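Long-range contacts in uncharacterized protein (Sus scrofa, PDB 5BNI), which is the porcine form of CD38, a member of the ADP-ribosyl cyclase family built from a helical part and a four-stranded parallel sheet: residues Q35-A40 with D59-L64; A53-Y58 with W140-K145; P70-V75 with C152-V157; S184-L189 with K220-T225. All coordinates share one frame; numbering follows the deposited sequence.

Contact 1: Q35-A40 with D59-L64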
loop_
_atom_site.group_PDB
_atom_site.type_symbol
_atom_site.label_atom_id
_atom_site.label_comp_id
_atom_site.label_asym_id
_atom_site.label_seq_id
_atom_site.Cartn_x
_atom_site.Cartn_y
_atom_site.Cartn_z
ATOM N N GLN A 35 -15.465 -14.979 5.799
ATOM C CA GLN A 35 -16.712 -14.943 5.053
ATOM C C GLN A 35 -17.417 -13.594 5.177
ATOM O O GLN A 35 -17.951 -13.067 4.198
ATOM C CB GLN A 35 -17.640 -16.055 5.536
ATOM C CG GLN A 35 -17.304 -17.428 4.939
ATOM C CD GLN A 35 -18.006 -17.678 3.608
ATOM O OE1 GLN A 35 -18.691 -16.796 3.087
ATOM N NE2 GLN A 35 -17.821 -18.875 3.041
ATOM N N LYS A 36 -17.428 -13.044 6.384
ATOM C CA LYS A 36 -18.030 -11.751 6.625
ATOM C C LYS A 36 -17.222 -10.731 5.846
ATOM O O LYS A 36 -17.782 -9.821 5.227
ATOM C CB LYS A 36 -17.969 -11.418 8.106
ATOM C CG LYS A 36 -19.144 -11.914 8.928
ATOM C CD LYS A 36 -19.475 -10.866 9.979
ATOM C CE LYS A 36 -19.758 -11.470 11.347
ATOM N NZ LYS A 36 -21.175 -11.901 11.548
ATOM N N ILE A 37 -15.898 -10.899 5.892
ATOM C CA ILE A 37 -14.973 -10.022 5.208
ATOM C C ILE A 37 -15.175 -10.019 3.693
ATOM O O ILE A 37 -15.144 -8.956 3.070
ATOM C CB ILE A 37 -13.515 -10.404 5.515
ATOM C CG1 ILE A 37 -13.194 -10.097 6.975
ATOM C CG2 ILE A 37 -12.549 -9.711 4.544
ATOM C CD1 ILE A 37 -11.743 -10.314 7.336
ATOM N N LYS A 38 -15.369 -11.197 3.102
ATOM C CA LYS A 38 -15.579 -11.291 1.661
ATOM C C LYS A 38 -16.794 -10.509 1.257
ATOM O O LYS A 38 -16.778 -9.798 0.257
ATOM C CB LYS A 38 -15.800 -12.730 1.226
ATOM C CG LYS A 38 -16.223 -12.837 -0.241
ATOM C CD LYS A 38 -16.744 -14.239 -0.569
ATOM C CE LYS A 38 -18.140 -14.441 -0.016
ATOM N NZ LYS A 38 -18.614 -15.845 -0.220
ATOM N N LYS A 39 -17.853 -10.673 2.048
ATOM C CA LYS A 39 -19.140 -10.029 1.821
ATOM C C LYS A 39 -19.101 -8.531 2.073
ATOM O O LYS A 39 -19.833 -7.770 1.442
ATOM C CB LYS A 39 -20.195 -10.654 2.718
ATOM C CG LYS A 39 -21.490 -9.861 2.790
ATOM C CD LYS A 39 -22.688 -10.787 2.676
ATOM C CE LYS A 39 -22.658 -11.567 1.370
ATOM N NZ LYS A 39 -23.632 -11.027 0.376
ATOM N N ALA A 40 -18.273 -8.114 3.022
ATOM C CA ALA A 40 -18.143 -6.699 3.328
ATOM C C ALA A 40 -17.528 -6.036 2.119
ATOM O O ALA A 40 -17.903 -4.938 1.739
ATOM C CB ALA A 40 -17.246 -6.508 4.542
ATOM N N ASP A 59 -15.914 1.528 5.107
ATOM C CA ASP A 59 -15.962 1.554 6.570
ATOM C C ASP A 59 -16.014 0.164 7.199
ATOM O O ASP A 59 -15.160 -0.170 8.018
ATOM C CB ASP A 59 -17.144 2.397 7.065
ATOM C CG ASP A 59 -16.840 3.891 7.076
ATOM O OD1 ASP A 59 -15.659 4.271 6.910
ATOM O OD2 ASP A 59 -17.777 4.696 7.253
ATOM N N LEU A 60 -17.001 -0.645 6.819
ATOM C CA LEU A 60 -17.136 -1.989 7.400
ATOM C C LEU A 60 -15.942 -2.892 7.111
ATOM O O LEU A 60 -15.393 -3.540 8.016
ATOM C CB LEU A 60 -18.413 -2.703 6.941
ATOM C CG LEU A 60 -18.515 -4.128 7.527
ATOM C CD1 LEU A 60 -18.552 -4.133 9.062
ATOM C CD2 LEU A 60 -19.739 -4.843 6.950
ATOM N N LEU A 61 -15.552 -2.946 5.845
ATOM C CA LEU A 61 -14.425 -3.771 5.469
ATOM C C LEU A 61 -13.165 -3.392 6.249
ATOM O O LEU A 61 -12.358 -4.268 6.596
ATOM C CB LEU A 61 -14.140 -3.638 3.989
ATOM C CG LEU A 61 -13.058 -4.581 3.484
ATOM C CD1 LEU A 61 -13.548 -6.020 3.635
ATOM C CD2 LEU A 61 -12.719 -4.251 2.030
ATOM N N MET A 62 -12.996 -2.098 6.510
ATOM C CA MET A 62 -11.821 -1.620 7.256
ATOM C C MET A 62 -11.867 -2.015 8.732
ATOM O O MET A 62 -10.835 -2.230 9.350
ATOM C CB MET A 62 -11.662 -0.110 7.130
ATOM C CG MET A 62 -11.312 0.363 5.728
ATOM S SD MET A 62 -9.715 -0.210 5.131
ATOM C CE MET A 62 -10.164 -1.018 3.614
ATOM N N LYS A 63 -13.064 -2.103 9.283
ATOM C CA LYS A 63 -13.257 -2.495 10.665
ATOM C C LYS A 63 -13.013 -3.998 10.819
ATOM O O LYS A 63 -12.341 -4.434 11.751
ATOM C CB LYS A 63 -14.687 -2.155 11.092
ATOM C CG LYS A 63 -15.014 -2.494 12.537
ATOM C CD LYS A 63 -16.505 -2.472 12.782
ATOM C CE LYS A 63 -16.810 -2.841 14.229
ATOM N NZ LYS A 63 -17.748 -1.850 14.809
ATOM N N LEU A 64 -13.582 -4.779 9.905
ATOM C CA LEU A 64 -13.445 -6.235 9.906
ATOM C C LEU A 64 -12.008 -6.665 9.710
ATOM O O LEU A 64 -11.550 -7.565 10.386
ATOM C CB LEU A 64 -14.295 -6.859 8.790
ATOM C CG LEU A 64 -15.816 -6.786 8.890
ATOM C CD1 LEU A 64 -16.429 -7.264 7.594
ATOM C CD2 LEU A 64 -16.297 -7.644 10.051
#
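Leu64 and Leu61 reach Ala40 by different torsions: Leu64 has CG beside its backbone N (chi1 -68°), whereas Leu61 swings CG to the far side from N (chi1 -174°), and each delivers its CD1 methyl to the same small side chain. Leu60, with CG placed as in Leu61, adds CD2 from a third direction, 3.8 Å from Ala40 CB. The Ala40 methyl thus sits among three leucine branches, of which Leu64 CD1 is the nearest. One turn back along helix 34-45, Ile37 divides its two branches between two partners. Its CG2 meets Leu61 CD1 at 3.9 Å, the two side chains crossing at about a right angle, while its CG1 slides past Leu64 in the opposite direction and touches CB at 3.9 Å.

The two helices run nearly antiparallel, 155° between their directions and 9.1 Å between the axes of the short segments. The backbones are nearer at Ala40, consistent with its small side chain: its CA lies 5.2 Å from Leu61 CA, against 6.2 Å between the CA atoms of Ile37 and Leu64. Beyond the pair, Leu61 also leans on Phe139 of helix 135-149 and Leu102 of helix 101-106, and Leu64 O accepts a hydrogen bond from Arg32 NH1.

The end of the Lys36 chain leads away. Its backbone O lies 3.7 Å from Leu64 CD1 and is engaged within its own helix by Ala40 N; Ile37 O likewise faces a methyl, Leu61 CD1. Apolar side chains here meet one another and backbone carbonyls, so the contact depends on close fit and burial.

Contact 2: A53-Y58 with W140-K145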
loop_
_atom_site.group_PDB
_atom_site.type_symbol
_atom_site.label_atom_id
_atom_site.label_comp_id
_atom_site.label_asym_id
_atom_site.label_seq_id
_atom_site.Cartn_x
_atom_site.Cartn_y
_atom_site.Cartn_z
ATOM N N ALA A 53 -17.305 5.949 -6.058
ATOM C CA ALA A 53 -16.673 5.462 -4.835
ATOM C C ALA A 53 -16.178 6.538 -3.875
ATOM O O ALA A 53 -15.586 7.528 -4.267
ATOM C CB ALA A 53 -15.553 4.539 -5.179
ATOM N N ARG A 54 -16.426 6.287 -2.594
ATOM C CA ARG A 54 -16.006 7.129 -1.487
ATOM C C ARG A 54 -15.413 6.235 -0.409
ATOM O O ARG A 54 -15.846 5.102 -0.225
ATOM C CB ARG A 54 -17.207 7.878 -0.910
ATOM C CG ARG A 54 -17.811 8.919 -1.842
ATOM C CD ARG A 54 -18.775 9.788 -1.088
ATOM N NE ARG A 54 -19.589 9.013 -0.155
ATOM C CZ ARG A 54 -19.659 9.250 1.156
ATOM N NH1 ARG A 54 -18.954 10.262 1.711
ATOM N NH2 ARG A 54 -20.446 8.477 1.912
ATOM N N GLU A 55 -14.433 6.747 0.317
ATOM C CA GLU A 55 -13.805 5.968 1.381
ATOM C C GLU A 55 -14.797 5.409 2.395
ATOM O O GLU A 55 -14.571 4.307 2.940
ATOM C CB GLU A 55 -12.726 6.788 2.083
ATOM C CG GLU A 55 -11.420 6.835 1.312
ATOM C CD GLU A 55 -10.341 7.637 2.001
ATOM O OE1 GLU A 55 -10.588 8.153 3.102
ATOM O OE2 GLU A 55 -9.235 7.739 1.444
ATOM N N GLU A 56 -15.890 6.150 2.625
ATOM C CA GLU A 56 -16.910 5.747 3.588
ATOM C C GLU A 56 -17.593 4.452 3.176
ATOM O O GLU A 56 -18.319 3.858 3.965
ATOM C CB GLU A 56 -17.969 6.853 3.750
ATOM C CG GLU A 56 -17.483 8.145 4.403
ATOM C CD GLU A 56 -16.274 8.773 3.705
ATOM O OE1 GLU A 56 -16.275 8.880 2.451
ATOM O OE2 GLU A 56 -15.321 9.164 4.421
ATOM N N ASP A 57 -17.379 4.025 1.935
ATOM C CA ASP A 57 -17.967 2.783 1.421
ATOM C C ASP A 57 -17.255 1.574 2.003
ATOM O O ASP A 57 -17.832 0.485 2.096
ATOM C CB ASP A 57 -17.907 2.733 -0.104
ATOM C CG ASP A 57 -19.040 3.506 -0.753
ATOM O OD1 ASP A 57 -20.212 3.391 -0.299
ATOM O OD2 ASP A 57 -18.770 4.224 -1.739
ATOM N N TYR A 58 -16.005 1.798 2.407
ATOM C CA TYR A 58 -15.157 0.754 2.933
ATOM C C TYR A 58 -15.124 0.690 4.445
ATOM O O TYR A 58 -14.398 -0.119 5.000
ATOM C CB TYR A 58 -13.750 0.948 2.383
ATOM C CG TYR A 58 -13.621 0.541 0.939
ATOM C CD1 TYR A 58 -13.771 -0.801 0.554
ATOM C CD2 TYR A 58 -13.326 1.479 -0.039
ATOM C CE1 TYR A 58 -13.633 -1.188 -0.768
ATOM C CE2 TYR A 58 -13.177 1.114 -1.371
ATOM C CZ TYR A 58 -13.333 -0.210 -1.740
ATOM O OH TYR A 58 -13.182 -0.554 -3.069
ATOM N N TRP A 140 -7.014 1.292 -2.483
ATOM C CA TRP A 140 -5.574 1.328 -2.267
ATOM C C TRP A 140 -5.154 2.607 -1.605
ATOM O O TRP A 140 -4.304 2.598 -0.698
ATOM C CB TRP A 140 -4.811 1.085 -3.581
ATOM C CG TRP A 140 -4.908 -0.396 -4.003
ATOM C CD1 TRP A 140 -5.581 -0.899 -5.078
ATOM C CD2 TRP A 140 -4.358 -1.513 -3.323
ATOM N NE1 TRP A 140 -5.475 -2.262 -5.111
ATOM C CE2 TRP A 140 -4.724 -2.665 -4.048
ATOM C CE3 TRP A 140 -3.586 -1.656 -2.178
ATOM C CZ2 TRP A 140 -4.341 -3.960 -3.662
ATOM C CZ3 TRP A 140 -3.191 -2.951 -1.790
ATOM C CH2 TRP A 140 -3.574 -4.072 -2.528
ATOM N N ASN A 141 -5.754 3.715 -2.030
ATOM C CA ASN A 141 -5.416 5.014 -1.454
ATOM C C ASN A 141 -5.735 5.022 0.015
ATOM O O ASN A 141 -4.966 5.490 0.821
ATOM C CB ASN A 141 -6.205 6.123 -2.149
ATOM C CG ASN A 141 -6.025 7.472 -1.489
ATOM O OD1 ASN A 141 -4.942 8.049 -1.547
ATOM N ND2 ASN A 141 -7.095 7.990 -0.860
ATOM N N LEU A 142 -6.904 4.510 0.360
ATOM C CA LEU A 142 -7.355 4.463 1.745
ATOM C C LEU A 142 -6.555 3.455 2.586
ATOM O O LEU A 142 -6.313 3.677 3.772
ATOM C CB LEU A 142 -8.829 4.107 1.773
ATOM C CG LEU A 142 -9.425 3.815 3.142
ATOM C CD1 LEU A 142 -9.271 5.063 3.986
ATOM C CD2 LEU A 142 -10.884 3.367 3.057
ATOM N N LEU A 143 -6.147 2.346 1.978
ATOM C CA LEU A 143 -5.362 1.352 2.706
ATOM C C LEU A 143 -4.000 1.929 3.074
ATOM O O LEU A 143 -3.596 1.865 4.223
ATOM C CB LEU A 143 -5.212 0.070 1.891
ATOM C CG LEU A 143 -5.095 -1.233 2.684
ATOM C CD1 LEU A 143 -6.345 -1.443 3.539
ATOM C CD2 LEU A 143 -4.893 -2.412 1.723
ATOM N N SER A 144 -3.313 2.519 2.097
ATOM C CA SER A 144 -2.003 3.137 2.311
ATOM C C SER A 144 -2.027 4.193 3.427
ATOM O O SER A 144 -1.150 4.205 4.302
ATOM C CB SER A 144 -1.507 3.769 1.006
ATOM O OG SER A 144 -1.487 2.810 -0.056
ATOM N N LYS A 145 -3.025 5.080 3.381
ATOM C CA LYS A 145 -3.171 6.147 4.361
ATOM C C LYS A 145 -3.308 5.572 5.759
ATOM O O LYS A 145 -2.708 6.085 6.709
ATOM C CB LYS A 145 -4.410 6.982 4.021
ATOM C CG LYS A 145 -4.755 8.099 5.015
ATOM C CD LYS A 145 -6.199 7.987 5.512
ATOM C CE LYS A 145 -7.218 8.269 4.414
ATOM N NZ LYS A 145 -7.450 9.719 4.150
#
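Glu55 lies against Leu142, and the apolar contact begins with the stem of this acidic side chain. With its chain extended beyond CG, Glu55 crosses Leu142 obliquely: CG rests 3.8 Å from Leu142 CB, and the carboxylate itself lies against the CD1 methyl, with Glu55 CD 3.4 Å from Leu142 CD1. The other branch of the leucine, CD2, lies between the Glu55 backbone and Tyr58, whose CB it meets at 3.8 Å. Leu142 spreads its methyls this way with CG anti to the backbone N (chi1 171°).

The polar end of Glu55 is held more loosely. Lys145 bends at chi2, chi3 and chi4, which carries NZ back toward the carboxylate; a long salt bridge of 3.7 Å joins it to Glu55 OE1. Even at this distance the lysine may favour the charged form of the glutamate. Lys145 CE is just as near, 3.6 Å from Glu55 OE1. On the Asn141 side, ND2 stands 3.2 Å from Glu55 OE2, with the carboxylate and amide planes turned 31° apart.

Hydrogen bonds shape segment 53-58. Arg54 N binds Asp57 OD2 and Asp57 N returns to Arg54 O, at the start of the short 3-10 turn 55-57. Tyr58 OH is bonded outside the two segments, to Phe135 O and Trp111 NE1, while its ring meets Phe139 edge-to-face. The Asp57 carboxylate thus reaches back to Arg54 N as in the second half of a capping box, heading a 3-10 turn that leans on helix 135-149 in the helical part of this ADP-ribosyl cyclase fold.

Contact 3: P70-V75 with C152-V157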
loop_
_atom_site.group_PDB
_atom_site.type_symbol
_atom_site.label_atom_id
_atom_site.label_comp_id
_atom_site.label_asym_id
_atom_site.label_seq_id
_atom_site.Cartn_x
_atom_site.Cartn_y
_atom_site.Cartn_z
ATOM N N PRO A 70 3.740 -4.819 14.051
ATOM C CA PRO A 70 4.699 -4.570 15.127
ATOM C C PRO A 70 5.425 -3.239 14.915
ATOM O O PRO A 70 5.749 -2.902 13.791
ATOM C CB PRO A 70 5.661 -5.759 14.992
ATOM C CG PRO A 70 4.854 -6.821 14.323
ATOM C CD PRO A 70 4.076 -6.042 13.304
ATOM N N CYS A 71 5.705 -2.492 15.974
ATOM C CA CYS A 71 6.394 -1.227 15.791
ATOM C C CYS A 71 7.748 -1.550 15.206
ATOM O O CYS A 71 8.274 -2.649 15.431
ATOM C CB CYS A 71 6.544 -0.457 17.101
ATOM S SG CYS A 71 4.952 -0.066 17.840
ATOM N N ASP A 72 8.289 -0.604 14.439
ATOM C CA ASP A 72 9.584 -0.772 13.811
ATOM C C ASP A 72 9.560 -1.680 12.577
ATOM O O ASP A 72 10.595 -1.881 11.943
ATOM C CB ASP A 72 10.595 -1.327 14.828
ATOM C CG ASP A 72 11.023 -0.295 15.866
ATOM O OD1 ASP A 72 11.185 0.898 15.533
ATOM O OD2 ASP A 72 11.223 -0.693 17.031
ATOM N N LYS A 73 8.407 -2.229 12.227
ATOM C CA LYS A 73 8.340 -3.159 11.104
ATOM C C LYS A 73 7.634 -2.628 9.861
ATOM O O LYS A 73 7.534 -3.339 8.865
ATOM C CB LYS A 73 7.688 -4.487 11.537
ATOM C CG LYS A 73 8.334 -5.125 12.747
ATOM C CD LYS A 73 9.720 -5.624 12.415
ATOM C CE LYS A 73 10.561 -5.794 13.659
ATOM N NZ LYS A 73 11.936 -5.357 13.313
ATOM N N THR A 74 7.132 -1.397 9.901
ATOM C CA THR A 74 6.465 -0.839 8.726
ATOM C C THR A 74 7.478 -0.424 7.670
ATOM O O THR A 74 8.452 0.274 7.966
ATOM C CB THR A 74 5.584 0.376 9.092
ATOM O OG1 THR A 74 4.500 -0.045 9.942
ATOM C CG2 THR A 74 5.032 1.037 7.838
ATOM N N VAL A 75 7.243 -0.849 6.433
ATOM C CA VAL A 75 8.138 -0.532 5.318
ATOM C C VAL A 75 7.381 0.020 4.109
ATOM O O VAL A 75 6.202 -0.265 3.917
ATOM C CB VAL A 75 8.942 -1.774 4.904
ATOM C CG1 VAL A 75 9.757 -1.487 3.667
ATOM C CG2 VAL A 75 9.874 -2.155 6.027
ATOM N N CYS A 152 4.304 2.521 13.597
ATOM C CA CYS A 152 4.876 2.975 14.861
ATOM C C CYS A 152 6.339 2.671 15.022
ATOM O O CYS A 152 6.867 1.657 14.532
ATOM C CB CYS A 152 4.143 2.445 16.121
ATOM S SG CYS A 152 3.925 0.668 16.242
ATOM N N GLY A 153 6.958 3.533 15.821
ATOM C CA GLY A 153 8.345 3.366 16.170
ATOM C C GLY A 153 9.169 3.874 15.003
ATOM O O GLY A 153 9.014 5.025 14.583
ATOM N N MET A 154 10.038 3.018 14.469
ATOM C CA MET A 154 10.860 3.390 13.335
ATOM C C MET A 154 10.187 2.900 12.054
ATOM O O MET A 154 9.594 1.822 12.030
ATOM C CB MET A 154 12.270 2.784 13.498
ATOM C CG MET A 154 13.351 3.304 12.545
ATOM S SD MET A 154 13.629 2.168 11.179
ATOM C CE MET A 154 13.795 0.598 12.055
ATOM N N VAL A 155 10.274 3.706 10.992
ATOM C CA VAL A 155 9.671 3.391 9.695
ATOM C C VAL A 155 10.737 3.553 8.624
ATOM O O VAL A 155 11.640 4.379 8.761
ATOM C CB VAL A 155 8.481 4.318 9.422
ATOM C CG1 VAL A 155 7.905 4.101 8.034
ATOM C CG2 VAL A 155 7.395 4.054 10.458
ATOM N N GLN A 156 10.657 2.749 7.560
ATOM C CA GLN A 156 11.627 2.850 6.484
ATOM C C GLN A 156 11.012 2.821 5.112
ATOM O O GLN A 156 10.009 2.132 4.867
ATOM C CB GLN A 156 12.683 1.757 6.606
ATOM C CG GLN A 156 12.187 0.474 7.195
ATOM C CD GLN A 156 13.332 -0.383 7.697
ATOM O OE1 GLN A 156 14.312 0.125 8.244
ATOM N NE2 GLN A 156 13.210 -1.693 7.511
ATOM N N VAL A 157 11.624 3.581 4.214
ATOM C CA VAL A 157 11.177 3.666 2.830
ATOM C C VAL A 157 12.379 3.367 1.960
ATOM O O VAL A 157 13.457 3.940 2.149
ATOM C CB VAL A 157 10.557 5.057 2.464
ATOM C CG1 VAL A 157 11.566 6.178 2.634
ATOM C CG2 VAL A 157 10.024 5.033 1.032
HETATM O O HOH W 1 4.593 -0.289 12.531
HETATM O O HOH W 2 7.338 0.617 11.623
#
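Cys71 and Cys152 are joined by a disulfide whose chi3 of -91° is close to the relaxed value; Cys152 SG stands between its backbone N and carbonyl carbon (chi1 54°) to meet the other sulfur.

Next to it, Asp72 grips the other segment twice, once by its backbone N-H and once by its carboxylate. The N-H gives a short, fairly straight bond of 2.7 Å from Asp72 N to Cys152 O, tilted 17° from the carbonyl plane. Asp72 OD1 accepts from Met154 N at 2.6 Å, on the anti side and well out of the carboxylate plane. Asp72 occupies the third position of a type II turn from Pro70 to Lys73, with positive phi, and Lys73 N closes that turn on Pro70 O.

Two waters fill the polar positions where the strands have not yet paired. Water 1 donates to Pro70 O, accepts from Cys152 N and bonds Thr74 OG1 at 2.6 Å. Water 2 accepts from Thr74 N and donates to both Cys152 O and Met154 O, the latter at 2.6 Å, so Cys152 O is shared between Asp72 N and this water. Farther along, Gln156 N makes a weak 3.3 Å bond to Thr74 O, and Val75 pairs with Gln156 in parallel register. There Val75 CG2 touches the Gln156 side chain at CG and NE2, while Gln156 OE1 has a weak bond to Lys190 NZ of strand 186-195.

Ahead of the Val75-Gln156 bridge, then, the turn is fixed to the start of strand 153-160 by sulfur, carboxylate and waters together.

Contact 4: S184-L189 with K220-T225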
loop_
_atom_site.group_PDB
_atom_site.type_symbol
_atom_site.label_atom_id
_atom_site.label_comp_id
_atom_site.label_asym_id
_atom_site.label_seq_id
_atom_site.Cartn_x
_atom_site.Cartn_y
_atom_site.Cartn_z
ATOM N N SER A 184 3.166 11.245 16.870
ATOM C CA SER A 184 2.895 10.637 18.165
ATOM C C SER A 184 3.167 9.137 18.240
ATOM O O SER A 184 3.148 8.558 19.331
ATOM C CB SER A 184 1.462 10.896 18.597
ATOM O OG SER A 184 0.583 10.154 17.754
ATOM N N LYS A 185 3.412 8.509 17.101
ATOM C CA LYS A 185 3.670 7.070 17.081
ATOM C C LYS A 185 5.021 6.765 16.459
ATOM O O LYS A 185 5.663 5.791 16.822
ATOM C CB LYS A 185 2.614 6.343 16.267
ATOM C CG LYS A 185 1.176 6.491 16.738
ATOM C CD LYS A 185 0.244 6.029 15.620
ATOM C CE LYS A 185 -1.140 5.697 16.114
ATOM N NZ LYS A 185 -1.441 4.316 15.676
ATOM N N VAL A 186 5.429 7.604 15.505
ATOM C CA VAL A 186 6.646 7.386 14.734
ATOM C C VAL A 186 7.750 8.380 15.103
ATOM O O VAL A 186 7.664 9.570 14.790
ATOM C CB VAL A 186 6.361 7.502 13.224
ATOM C CG1 VAL A 186 7.641 7.322 12.428
ATOM C CG2 VAL A 186 5.332 6.470 12.786
ATOM N N HIS A 187 8.808 7.888 15.744
ATOM C CA HIS A 187 9.890 8.754 16.132
ATOM C C HIS A 187 10.923 9.048 15.033
ATOM O O HIS A 187 11.520 10.123 15.026
ATOM C CB HIS A 187 10.550 8.243 17.416
ATOM C CG HIS A 187 11.115 6.859 17.322
ATOM N ND1 HIS A 187 12.321 6.589 16.714
ATOM C CD2 HIS A 187 10.658 5.676 17.796
ATOM C CE1 HIS A 187 12.583 5.298 16.805
ATOM N NE2 HIS A 187 11.590 4.719 17.460
ATOM N N THR A 188 11.145 8.119 14.106
ATOM C CA THR A 188 12.097 8.355 13.014
ATOM C C THR A 188 11.743 7.631 11.720
ATOM O O THR A 188 11.178 6.544 11.739
ATOM C CB THR A 188 13.581 7.983 13.372
ATOM O OG1 THR A 188 13.918 6.717 12.800
ATOM C CG2 THR A 188 13.823 7.917 14.864
ATOM N N LEU A 189 12.098 8.243 10.598
ATOM C CA LEU A 189 11.950 7.619 9.293
ATOM C C LEU A 189 13.333 7.337 8.751
ATOM O O LEU A 189 14.161 8.222 8.672
ATOM C CB LEU A 189 11.213 8.534 8.310
ATOM C CG LEU A 189 11.268 8.067 6.854
ATOM C CD1 LEU A 189 10.724 6.667 6.733
ATOM C CD2 LEU A 189 10.445 8.977 6.000
ATOM N N LYS A 220 6.893 17.752 10.639
ATOM C CA LYS A 220 6.048 16.946 11.519
ATOM C C LYS A 220 6.804 16.580 12.798
ATOM O O LYS A 220 6.314 15.816 13.644
ATOM C CB LYS A 220 5.630 15.652 10.825
ATOM C CG LYS A 220 4.982 15.819 9.465
ATOM C CD LYS A 220 4.956 14.481 8.747
ATOM C CE LYS A 220 3.597 14.205 8.163
ATOM N NZ LYS A 220 2.568 13.935 9.215
ATOM N N ASN A 221 8.003 17.115 12.939
ATOM C CA ASN A 221 8.809 16.834 14.116
ATOM C C ASN A 221 9.236 15.369 14.188
ATOM O O ASN A 221 9.292 14.776 15.261
ATOM C CB ASN A 221 8.049 17.241 15.373
ATOM C CG ASN A 221 7.698 18.723 15.375
ATOM O OD1 ASN A 221 8.559 19.580 15.198
ATOM N ND2 ASN A 221 6.424 19.028 15.566
ATOM N N ILE A 222 9.536 14.788 13.035
ATOM C CA ILE A 222 9.982 13.411 12.979
ATOM C C ILE A 222 11.402 13.357 12.430
ATOM O O ILE A 222 11.709 13.957 11.389
ATOM C CB ILE A 222 9.071 12.571 12.082
ATOM C CG1 ILE A 222 7.665 12.567 12.649
ATOM C CG2 ILE A 222 9.564 11.141 12.016
ATOM C CD1 ILE A 222 6.716 11.719 11.857
ATOM N N LYS A 223 12.262 12.633 13.135
ATOM C CA LYS A 223 13.646 12.518 12.747
ATOM C C LYS A 223 13.752 11.799 11.405
ATOM O O LYS A 223 12.908 10.959 11.062
ATOM C CB LYS A 223 14.409 11.771 13.839
ATOM C CG LYS A 223 15.896 11.559 13.589
ATOM C CD LYS A 223 16.500 10.757 14.727
ATOM C CE LYS A 223 17.841 10.135 14.348
ATOM N NZ LYS A 223 18.947 11.120 14.412
ATOM N N PHE A 224 14.776 12.157 10.631
ATOM C CA PHE A 224 15.036 11.521 9.344
ATOM C C PHE A 224 16.506 11.146 9.222
ATOM O O PHE A 224 17.375 11.918 9.608
ATOM C CB PHE A 224 14.653 12.442 8.197
ATOM C CG PHE A 224 15.023 11.911 6.840
ATOM C CD1 PHE A 224 14.376 10.813 6.326
ATOM C CD2 PHE A 224 16.024 12.521 6.070
ATOM C CE1 PHE A 224 14.707 10.322 5.066
ATOM C CE2 PHE A 224 16.362 12.034 4.812
ATOM C CZ PHE A 224 15.701 10.933 4.312
ATOM N N THR A 225 16.766 9.960 8.687
ATOM C CA THR A 225 18.117 9.495 8.436
ATOM C C THR A 225 18.120 8.914 7.039
ATOM O O THR A 225 17.108 8.431 6.560
ATOM C CB THR A 225 18.546 8.398 9.431
ATOM O OG1 THR A 225 17.582 7.342 9.391
ATOM C CG2 THR A 225 18.640 8.944 10.831
HETATM O O HOH W 3 8.312 12.143 16.232
#
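Leu189 N and O bracket the parallel pairing of strands 186-195 and 223-230: N binds Lys223 O at 2.9 Å and O accepts from Thr225 N at 3.1 Å, while Lys223 N reaches back to His187 O, and the segment axes lie 25° apart. Side chains pair in register on the two faces. Thr188 and Lys223 run together off the same face, with Thr188 CG2 3.9 Å from Lys223 CD, after which the lysine chain leads away. On the other face Leu189 and Phe224 run alongside each other, CG to CD1 at 4.2 Å; both have CG anti to the backbone N, and both also pack on Leu217 of helix 208-219.

That helix is the crossover of a beta-alpha-beta unit, strand 186-195, helix 208-219, strand 223-230, and it ends in a Schellman motif at Asn221, whose positive phi turns the chain toward the last strand of the sheet. Ile222 follows at once, packing against backbone: its CG1 touches Val186 O at 3.7 Å and its CG2 lies 3.7 Å from His187 O. Val186 CG1 meets that same CG2 more loosely, at 4.3 Å, and Val186 itself leans on Val155 of strand 153-160. Water 3 lies within 3.0 Å of both Val186 O and Asn221 O.

From the N terminus, contact 1 closes first, a short loop bringing helix 59-64 back onto helix 34-45. Contact 2 opens inside that loop, at 53-58, and closes far later on helix 135-149, so the two cross; they also touch, Met62 packing against Leu142 and Leu143. Contact 3 opens at 70-75, within the span of contact 2, and closes at 152-157, crossing it in turn. Contact 4 follows in series, closing the beta-alpha-beta loop through helix 208-219. Contacts 1 and 2 bind the helical part together; contacts 3 and 4 pair the starts of the sheet's outer strands with the inner ones, meeting where strand 153-160 lies beside strand 186-195. Helix 135-149, leading directly into strand 153-160, connects the two groups.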